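Local coordinates for protein inorganic pyrophosphatase (Helicobacter pylori, PDB 2BQX) that hydrolyses inorganic pyrophosphate to two phosphate ions, with magnesium as cofactor, working as a homohexamer, at residues V84-V89 with L104-I109. Numbering follows the deposited sequence.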
ATOM      1  N   VAL A  84     -22.598   2.170  -1.061  1.00 23.18           N
ATOM      2  CA  VAL A  84     -22.675   1.120  -2.066  1.00 23.40           C
ATOM      3  C   VAL A  84     -24.035   0.432  -2.043  1.00 24.55           C
ATOM      4  O   VAL A  84     -24.585   0.171  -0.975  1.00 24.37           O
ATOM      5  CB  VAL A  84     -21.574   0.054  -1.847  1.00 24.31           C
ATOM      6  CG1 VAL A  84     -21.743  -0.601  -0.487  1.00 23.75           C
ATOM      7  CG2 VAL A  84     -21.630  -0.994  -2.956  1.00 24.91           C
ATOM      8  N   LYS A  85     -24.584   0.161  -3.223  1.00 24.04           N
ATOM      9  CA  LYS A  85     -25.861  -0.534  -3.318  1.00 24.38           C
ATOM     10  C   LYS A  85     -25.508  -2.010  -3.210  1.00 24.11           C
ATOM     11  O   LYS A  85     -24.682  -2.519  -3.971  1.00 22.62           O
ATOM     12  CB  LYS A  85     -26.537  -0.247  -4.660  1.00 27.78           C
ATOM     13  CG  LYS A  85     -26.990   1.192  -4.845  1.00 32.55           C
ATOM     14  CD  LYS A  85     -27.763   1.347  -6.148  1.00 38.65           C
ATOM     15  CE  LYS A  85     -28.364   2.737  -6.277  1.00 41.94           C
ATOM     16  NZ  LYS A  85     -29.244   2.834  -7.483  1.00 43.94           N
ATOM     17  N   ALA A  86     -26.131  -2.696  -2.261  1.00 22.37           N
ATOM     18  CA  ALA A  86     -25.839  -4.099  -2.030  1.00 22.39           C
ATOM     19  C   ALA A  86     -27.068  -5.001  -2.049  1.00 22.74           C
ATOM     20  O   ALA A  86     -28.201  -4.535  -2.186  1.00 23.55           O
ATOM     21  CB  ALA A  86     -25.122  -4.244  -0.694  1.00 21.77           C
ATOM     22  N   ARG A  87     -26.834  -6.301  -1.922  1.00 23.63           N
ATOM     23  CA  ARG A  87     -27.922  -7.272  -1.886  1.00 23.59           C
ATOM     24  C   ARG A  87     -27.634  -8.237  -0.747  1.00 23.12           C
ATOM     25  O   ARG A  87     -26.492  -8.637  -0.535  1.00 24.04           O
ATOM     26  CB  ARG A  87     -28.024  -8.021  -3.214  1.00 23.13           C
ATOM     27  CG  ARG A  87     -26.799  -8.832  -3.587  1.00 23.09           C
ATOM     28  CD  ARG A  87     -26.904  -9.299  -5.036  1.00 22.96           C
ATOM     29  NE  ARG A  87     -25.740 -10.061  -5.460  1.00 22.16           N
ATOM     30  CZ  ARG A  87     -25.494 -11.317  -5.106  1.00 24.81           C
ATOM     31  NH1 ARG A  87     -24.394 -11.920  -5.542  1.00 25.06           N
ATOM     32  NH2 ARG A  87     -26.352 -11.976  -4.337  1.00 26.77           N
ATOM     33  N   LEU A  88     -28.672  -8.597  -0.003  1.00 22.53           N
ATOM     34  CA  LEU A  88     -28.526  -9.509   1.128  1.00 23.39           C
ATOM     35  C   LEU A  88     -28.342 -10.969   0.742  1.00 22.57           C
ATOM     36  O   LEU A  88     -28.913 -11.440  -0.241  1.00 23.86           O
ATOM     37  CB  LEU A  88     -29.757  -9.418   2.035  1.00 23.22           C
ATOM     38  CG  LEU A  88     -29.798  -8.483   3.241  1.00 27.63           C
ATOM     39  CD1 LEU A  88     -29.160  -7.156   2.931  1.00 28.16           C
ATOM     40  CD2 LEU A  88     -31.259  -8.321   3.664  1.00 25.04           C
ATOM     41  N   VAL A  89     -27.536 -11.679   1.528  1.00 22.18           N
ATOM     42  CA  VAL A  89     -27.333 -13.106   1.321  1.00 22.89           C
ATOM     43  C   VAL A  89     -27.391 -13.835   2.661  1.00 22.55           C
ATOM     44  O   VAL A  89     -27.393 -15.066   2.707  1.00 23.89           O
ATOM     45  CB  VAL A  89     -25.987 -13.438   0.602  1.00 22.08           C
ATOM     46  CG1 VAL A  89     -26.007 -12.866  -0.810  1.00 23.76           C
ATOM     47  CG2 VAL A  89     -24.804 -12.893   1.387  1.00 23.08           C
ATOM     48  N   LEU A 104     -25.936  -7.757   9.070  1.00 22.06           N
ATOM     49  CA  LEU A 104     -26.418  -8.233   7.784  1.00 22.14           C
ATOM     50  C   LEU A 104     -25.191  -8.591   6.943  1.00 22.05           C
ATOM     51  O   LEU A 104     -24.161  -7.927   7.037  1.00 22.10           O
ATOM     52  CB  LEU A 104     -27.235  -7.138   7.086  1.00 22.25           C
ATOM     53  CG  LEU A 104     -28.563  -6.735   7.743  1.00 21.12           C
ATOM     54  CD1 LEU A 104     -29.172  -5.526   7.032  1.00 22.07           C
ATOM     55  CD2 LEU A 104     -29.515  -7.912   7.693  1.00 21.43           C
ATOM     56  N   ILE A 105     -25.297  -9.646   6.142  1.00 21.23           N
ATOM     57  CA  ILE A 105     -24.195 -10.071   5.274  1.00 20.66           C
ATOM     58  C   ILE A 105     -24.629  -9.749   3.852  1.00 20.89           C
ATOM     59  O   ILE A 105     -25.648 -10.259   3.380  1.00 20.94           O
ATOM     60  CB  ILE A 105     -23.929 -11.590   5.386  1.00 19.29           C
ATOM     61  CG1 ILE A 105     -23.620 -11.972   6.839  1.00 19.89           C
ATOM     62  CG2 ILE A 105     -22.782 -11.997   4.450  1.00 20.53           C
ATOM     63  CD1 ILE A 105     -22.443 -11.252   7.462  1.00 18.05           C
ATOM     64  N   ALA A 106     -23.860  -8.911   3.165  1.00 19.59           N
ATOM     65  CA  ALA A 106     -24.226  -8.514   1.809  1.00 20.10           C
ATOM     66  C   ALA A 106     -23.084  -8.487   0.806  1.00 21.53           C
ATOM     67  O   ALA A 106     -21.921  -8.637   1.163  1.00 21.29           O
ATOM     68  CB  ALA A 106     -24.887  -7.139   1.849  1.00 18.36           C
ATOM     69  N   LEU A 107     -23.450  -8.273  -0.454  1.00 21.61           N
ATOM     70  CA  LEU A 107     -22.505  -8.181  -1.559  1.00 21.75           C
ATOM     71  C   LEU A 107     -22.939  -6.996  -2.414  1.00 21.71           C
ATOM     72  O   LEU A 107     -24.113  -6.623  -2.420  1.00 23.18           O
ATOM     73  CB  LEU A 107     -22.549  -9.460  -2.403  1.00 20.67           C
ATOM     74  CG  LEU A 107     -21.940 -10.730  -1.800  1.00 23.63           C
ATOM     75  CD1 LEU A 107     -22.484 -11.951  -2.513  1.00 25.03           C
ATOM     76  CD2 LEU A 107     -20.421 -10.668  -1.906  1.00 23.50           C
ATOM     77  N   PRO A 108     -21.997  -6.372  -3.132  1.00 22.31           N
ATOM     78  CA  PRO A 108     -22.401  -5.240  -3.967  1.00 21.86           C
ATOM     79  C   PRO A 108     -23.334  -5.808  -5.026  1.00 21.60           C
ATOM     80  O   PRO A 108     -23.249  -6.994  -5.338  1.00 22.64           O
ATOM     81  CB  PRO A 108     -21.085  -4.775  -4.585  1.00 22.19           C
ATOM     82  CG  PRO A 108     -20.065  -5.172  -3.557  1.00 23.05           C
ATOM     83  CD  PRO A 108     -20.535  -6.550  -3.154  1.00 20.85           C
ATOM     84  N   ILE A 109     -24.227  -4.992  -5.571  1.00 22.69           N
ATOM     85  CA  ILE A 109     -25.111  -5.507  -6.605  1.00 24.59           C
ATOM     86  C   ILE A 109     -24.255  -5.816  -7.827  1.00 26.24           C
ATOM     87  O   ILE A 109     -23.200  -5.205  -8.021  1.00 25.66           O
ATOM     88  CB  ILE A 109     -26.214  -4.499  -6.981  1.00 24.15           C
ATOM     89  CG1 ILE A 109     -25.594  -3.144  -7.327  1.00 25.06           C
ATOM     90  CG2 ILE A 109     -27.215  -4.364  -5.829  1.00 23.42           C
ATOM     91  CD1 ILE A 109     -26.606  -2.128  -7.818  1.00 25.62           C
TER
HETATM   92  O   HOH W   1     -23.041  -9.500  -6.395  1.00 37.08           O
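Arg87 and Leu107 form a hydrogen-bonded antiparallel pair, which puts both side chains on one face of the sheet; Arg87 CG stands between its backbone N and carbonyl carbon (chi1 62°), while Leu107 CG lies beside its own N, anti to the carbonyl carbon (chi1 -72°). The arginine chain then runs extended from CG to NE, and Leu107 CD1 lies over one face of the guanidinium, 3.6 Å from Arg87 NH1. The same methyl also meets Val89 CG1 at 4.0 Å, the two side chains crossing at about a right angle. The polar end of Arg87 is gripped twice: a water accepts from NH1 and donates to Pro108 O, while NH2 bonds to Val119 O. Strands 83-96 and 99-108 form a beta hairpin within the main sheet of the pyrophosphatase fold, and their short segments are strongly twisted, at 131° between chain directions. Four backbone bonds nevertheless tie them: Arg87 N to Leu107 O (2.8 Å) and Leu107 N to Arg87 O close the central pair, flanked by Val89 N to Ile105 O and Ile109 N to Lys85 O. Ala86 and Ala106 bring their CB atoms to 3.9 Å. Ala106 and Leu88 lie on the face opposite Arg87 and Leu107, where Leu88 packs on Ala160 and Leu164 of helix 157-171. At the end of the ladder, Ile109 sets CD1 against Lys85 CB at 3.7 Å, whereas Val84 CG2 reaches Pro108 CB at 4.2 Å, and the Val84 side chain also packs on Val40 of a neighbouring subunit.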